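Local coordinates for putative exported protein (Bordetella pertussis Tohama I, PDB 2PFZ) that binds pyroglutamic acid as the extracytoplasmic solute receptor of a tripartite ATP-independent periplasmic (TRAP) transporter, probably delivering it for uptake, at residues F187-F198 and W249-A260. Residues are numbered along the deposited sequence; the frame is centred on the assembly and turned at random.
Sequences FDTKTYEYIKKF and WYKEQLAKNGMA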
# COMPACT_ATOMS: atom_id res chain seq x y z
N PHE A 187 10.98 8.53 5.27
CA PHE A 187 11.64 8.60 6.57
C PHE A 187 12.34 7.29 6.93
O PHE A 187 13.52 7.29 7.30
CB PHE A 187 10.64 8.99 7.66
CG PHE A 187 11.28 9.26 8.99
CD1 PHE A 187 11.88 10.49 9.25
CD2 PHE A 187 11.26 8.29 9.99
CE1 PHE A 187 12.47 10.74 10.50
CE2 PHE A 187 11.85 8.54 11.24
CZ PHE A 187 12.45 9.78 11.48
N ASP A 188 11.61 6.18 6.83
CA ASP A 188 12.12 4.89 7.30
C ASP A 188 13.33 4.36 6.53
O ASP A 188 14.02 3.45 7.00
CB ASP A 188 11.01 3.84 7.29
CG ASP A 188 9.98 4.04 8.38
OD1 ASP A 188 10.23 4.72 9.41
OD2 ASP A 188 8.88 3.50 8.21
N THR A 189 13.56 4.90 5.34
CA THR A 189 14.67 4.48 4.49
C THR A 189 15.74 5.56 4.44
O THR A 189 16.72 5.47 3.68
CB THR A 189 14.20 4.13 3.05
OG1 THR A 189 13.58 5.28 2.44
CG2 THR A 189 13.25 2.91 3.04
N LYS A 190 15.56 6.58 5.29
CA LYS A 190 16.41 7.77 5.32
C LYS A 190 16.66 8.33 3.92
O LYS A 190 17.81 8.61 3.55
CB LYS A 190 17.73 7.46 6.04
CG LYS A 190 17.53 7.19 7.52
CD LYS A 190 18.72 7.70 8.33
CE LYS A 190 19.77 6.62 8.52
NZ LYS A 190 19.59 5.98 9.85
N THR A 191 15.58 8.50 3.16
CA THR A 191 15.61 9.04 1.78
C THR A 191 16.21 10.45 1.73
O THR A 191 16.83 10.83 0.74
CB THR A 191 14.19 8.98 1.15
OG1 THR A 191 13.90 7.63 0.84
CG2 THR A 191 14.10 9.78 -0.17
N TYR A 192 16.04 11.19 2.82
CA TYR A 192 16.60 12.53 2.96
C TYR A 192 18.13 12.62 2.81
O TYR A 192 18.67 13.70 2.51
CB TYR A 192 16.16 13.16 4.28
CG TYR A 192 16.48 12.34 5.52
CD1 TYR A 192 15.51 11.57 6.14
CD2 TYR A 192 17.77 12.36 6.08
CE1 TYR A 192 15.80 10.82 7.30
CE2 TYR A 192 18.06 11.63 7.22
CZ TYR A 192 17.08 10.86 7.82
OH TYR A 192 17.38 10.16 8.96
N GLU A 193 18.83 11.51 3.02
CA GLU A 193 20.27 11.48 2.79
C GLU A 193 20.63 11.66 1.29
O GLU A 193 21.68 12.21 0.96
CB GLU A 193 20.87 10.20 3.37
CG GLU A 193 20.80 10.15 4.90
CD GLU A 193 21.33 8.86 5.50
OE1 GLU A 193 21.49 7.88 4.76
OE2 GLU A 193 21.59 8.84 6.73
N TYR A 194 19.72 11.27 0.40
CA TYR A 194 20.02 11.19 -1.02
C TYR A 194 19.11 12.00 -1.90
O TYR A 194 19.48 12.38 -3.02
CB TYR A 194 19.95 9.73 -1.48
CG TYR A 194 20.95 8.85 -0.79
CD1 TYR A 194 22.28 8.82 -1.21
CD2 TYR A 194 20.58 8.04 0.27
CE1 TYR A 194 23.22 8.01 -0.57
CE2 TYR A 194 21.50 7.22 0.91
CZ TYR A 194 22.81 7.21 0.48
OH TYR A 194 23.73 6.39 1.11
N ILE A 195 17.90 12.25 -1.41
CA ILE A 195 16.88 12.94 -2.20
C ILE A 195 16.30 14.07 -1.35
O ILE A 195 15.91 13.85 -0.21
CB ILE A 195 15.79 11.95 -2.69
CG1 ILE A 195 16.41 10.81 -3.51
CG2 ILE A 195 14.75 12.65 -3.52
CD1 ILE A 195 15.46 9.68 -3.88
N LYS A 196 16.25 15.28 -1.91
CA LYS A 196 16.05 16.49 -1.12
C LYS A 196 14.67 17.14 -1.12
O LYS A 196 14.45 18.09 -0.37
CB LYS A 196 17.08 17.56 -1.52
CG LYS A 196 18.15 17.78 -0.50
CD LYS A 196 19.05 16.57 -0.38
CE LYS A 196 19.53 16.44 1.03
NZ LYS A 196 20.63 15.44 1.10
N LYS A 197 13.76 16.69 -1.99
CA LYS A 197 12.43 17.29 -2.11
C LYS A 197 11.38 16.20 -1.98
O LYS A 197 11.63 15.06 -2.37
CB LYS A 197 12.24 18.02 -3.46
CG LYS A 197 13.22 19.18 -3.75
CD LYS A 197 13.09 19.66 -5.19
CE LYS A 197 14.27 20.56 -5.66
NZ LYS A 197 14.84 21.38 -4.56
N PHE A 198 10.23 16.55 -1.43
CA PHE A 198 9.03 15.71 -1.49
C PHE A 198 7.87 16.64 -1.87
O PHE A 198 7.51 17.53 -1.10
CB PHE A 198 8.76 15.06 -0.13
CG PHE A 198 7.51 14.24 -0.05
CD1 PHE A 198 7.46 12.96 -0.59
CD2 PHE A 198 6.39 14.72 0.63
CE1 PHE A 198 6.29 12.18 -0.52
CE2 PHE A 198 5.22 13.96 0.71
CZ PHE A 198 5.17 12.68 0.16
N TRP A 249 3.50 13.92 11.22
CA TRP A 249 4.77 13.72 11.95
C TRP A 249 5.90 13.39 10.98
O TRP A 249 7.00 13.92 11.12
CB TRP A 249 4.61 12.64 13.04
CG TRP A 249 5.81 12.52 13.96
CD1 TRP A 249 6.00 13.15 15.15
CD2 TRP A 249 6.96 11.71 13.74
NE1 TRP A 249 7.22 12.78 15.70
CE2 TRP A 249 7.83 11.90 14.84
CE3 TRP A 249 7.36 10.84 12.71
CZ2 TRP A 249 9.07 11.25 14.95
CZ3 TRP A 249 8.59 10.18 12.81
CH2 TRP A 249 9.43 10.41 13.93
N TYR A 250 5.64 12.55 9.97
CA TYR A 250 6.71 12.16 9.07
C TYR A 250 7.14 13.34 8.22
O TYR A 250 8.33 13.55 8.03
CB TYR A 250 6.36 10.96 8.18
CG TYR A 250 6.37 9.63 8.91
CD1 TYR A 250 7.57 9.07 9.41
CD2 TYR A 250 5.18 8.93 9.10
CE1 TYR A 250 7.56 7.85 10.09
CE2 TYR A 250 5.17 7.72 9.77
CZ TYR A 250 6.35 7.19 10.26
OH TYR A 250 6.29 5.99 10.93
N LYS A 251 6.17 14.11 7.72
CA LYS A 251 6.46 15.29 6.90
C LYS A 251 7.34 16.32 7.64
O LYS A 251 8.32 16.79 7.08
CB LYS A 251 5.17 15.93 6.38
CG LYS A 251 4.66 15.29 5.09
CD LYS A 251 3.16 15.19 4.99
CE LYS A 251 2.43 16.45 5.32
NZ LYS A 251 1.02 16.40 4.81
N GLU A 252 6.99 16.62 8.89
CA GLU A 252 7.74 17.57 9.71
C GLU A 252 9.10 17.00 10.10
O GLU A 252 10.08 17.73 10.18
CB GLU A 252 6.94 17.97 10.97
CG GLU A 252 5.63 18.71 10.69
CD GLU A 252 5.82 19.99 9.90
OE1 GLU A 252 6.58 20.86 10.36
OE2 GLU A 252 5.23 20.11 8.81
N GLN A 253 9.18 15.69 10.32
CA GLN A 253 10.46 15.07 10.63
C GLN A 253 11.38 15.06 9.40
O GLN A 253 12.55 15.34 9.52
CB GLN A 253 10.27 13.68 11.25
CG GLN A 253 11.41 13.24 12.17
CD GLN A 253 11.44 13.91 13.55
OE1 GLN A 253 12.41 13.76 14.29
NE2 GLN A 253 10.38 14.66 13.89
N LEU A 254 10.84 14.76 8.22
CA LEU A 254 11.59 14.85 6.96
C LEU A 254 12.14 16.27 6.77
O LEU A 254 13.30 16.45 6.36
CB LEU A 254 10.71 14.46 5.77
CG LEU A 254 10.46 12.95 5.60
CD1 LEU A 254 9.38 12.68 4.58
CD2 LEU A 254 11.73 12.22 5.22
N ALA A 255 11.31 17.27 7.07
CA ALA A 255 11.76 18.66 7.05
C ALA A 255 12.89 18.89 8.06
O ALA A 255 13.92 19.46 7.70
CB ALA A 255 10.59 19.64 7.29
N LYS A 256 12.71 18.42 9.30
CA LYS A 256 13.77 18.52 10.31
C LYS A 256 15.10 18.03 9.74
O LYS A 256 16.17 18.58 10.03
CB LYS A 256 13.40 17.73 11.59
CG LYS A 256 14.47 17.73 12.69
CD LYS A 256 13.89 17.62 14.11
CE LYS A 256 14.32 16.35 14.89
NZ LYS A 256 15.81 16.05 14.80
N ASN A 257 15.01 17.01 8.88
CA ASN A 257 16.17 16.33 8.30
C ASN A 257 16.69 16.89 6.98
O ASN A 257 17.55 16.28 6.32
CB ASN A 257 15.87 14.84 8.18
CG ASN A 257 16.19 14.11 9.45
OD1 ASN A 257 17.35 14.00 9.84
ND2 ASN A 257 15.16 13.61 10.13
N GLY A 258 16.16 18.05 6.59
CA GLY A 258 16.65 18.80 5.43
C GLY A 258 15.95 18.57 4.10
O GLY A 258 16.46 19.01 3.07
N MET A 259 14.81 17.89 4.12
CA MET A 259 14.00 17.72 2.90
C MET A 259 13.04 18.91 2.74
O MET A 259 12.51 19.42 3.72
CB MET A 259 13.22 16.40 2.96
CG MET A 259 12.68 15.88 1.63
SD MET A 259 11.91 14.25 1.83
CE MET A 259 13.35 13.22 1.93
N ALA A 260 12.84 19.37 1.51
CA ALA A 260 11.84 20.39 1.24
C ALA A 260 10.52 19.66 1.07
O ALA A 260 10.40 18.80 0.20
CB ALA A 260 12.17 21.16 -0.03
O HOH W 1 8.63 4.95 11.47
O HOH W 2 6.25 4.14 9.02
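Lys-197 and Ala-260 pair where strands 197-199 and 260-262 run parallel at one edge of the mixed sheet in this periplasmic-binding-protein fold, just after the long helix 222-256 ends in a Schellman motif at Gly-258. Two backbone hydrogen bonds join them: Ala-260 N donates to Lys-196 O (2.8 Å), and Phe-198 N to Ala-260 O, also at 2.8 Å.

The aromatic cluster lies farther back along the helix. Phe-187 enters as a knob among Trp-249, Tyr-250, Gln-253 and Leu-254, its chi1 of -173° carrying the ring away from its own N. Trp-249 turns its edge to the Phe-187 face, the planes 74° apart, while Phe-187 CB packs on Tyr-250 CD1 at 3.5 Å. Two waters link the Tyr-250 hydroxyl to the Asp-188 carboxylate, one through each oxygen.

Asn-257 lies flat on Tyr-192, amide and ring planes 11° apart, its CB 3.7 Å from the ring centroid in a CH-pi contact. Asn-257 ND2 also donates to Gln-253 O, which restrains the amide's rotation.

Between cluster and strands, buried Met-259 also touches Phe-125 of strand 123-126: its SD meets Phe-198 CB, and its CE ends 3.5 Å from Tyr-192 CA.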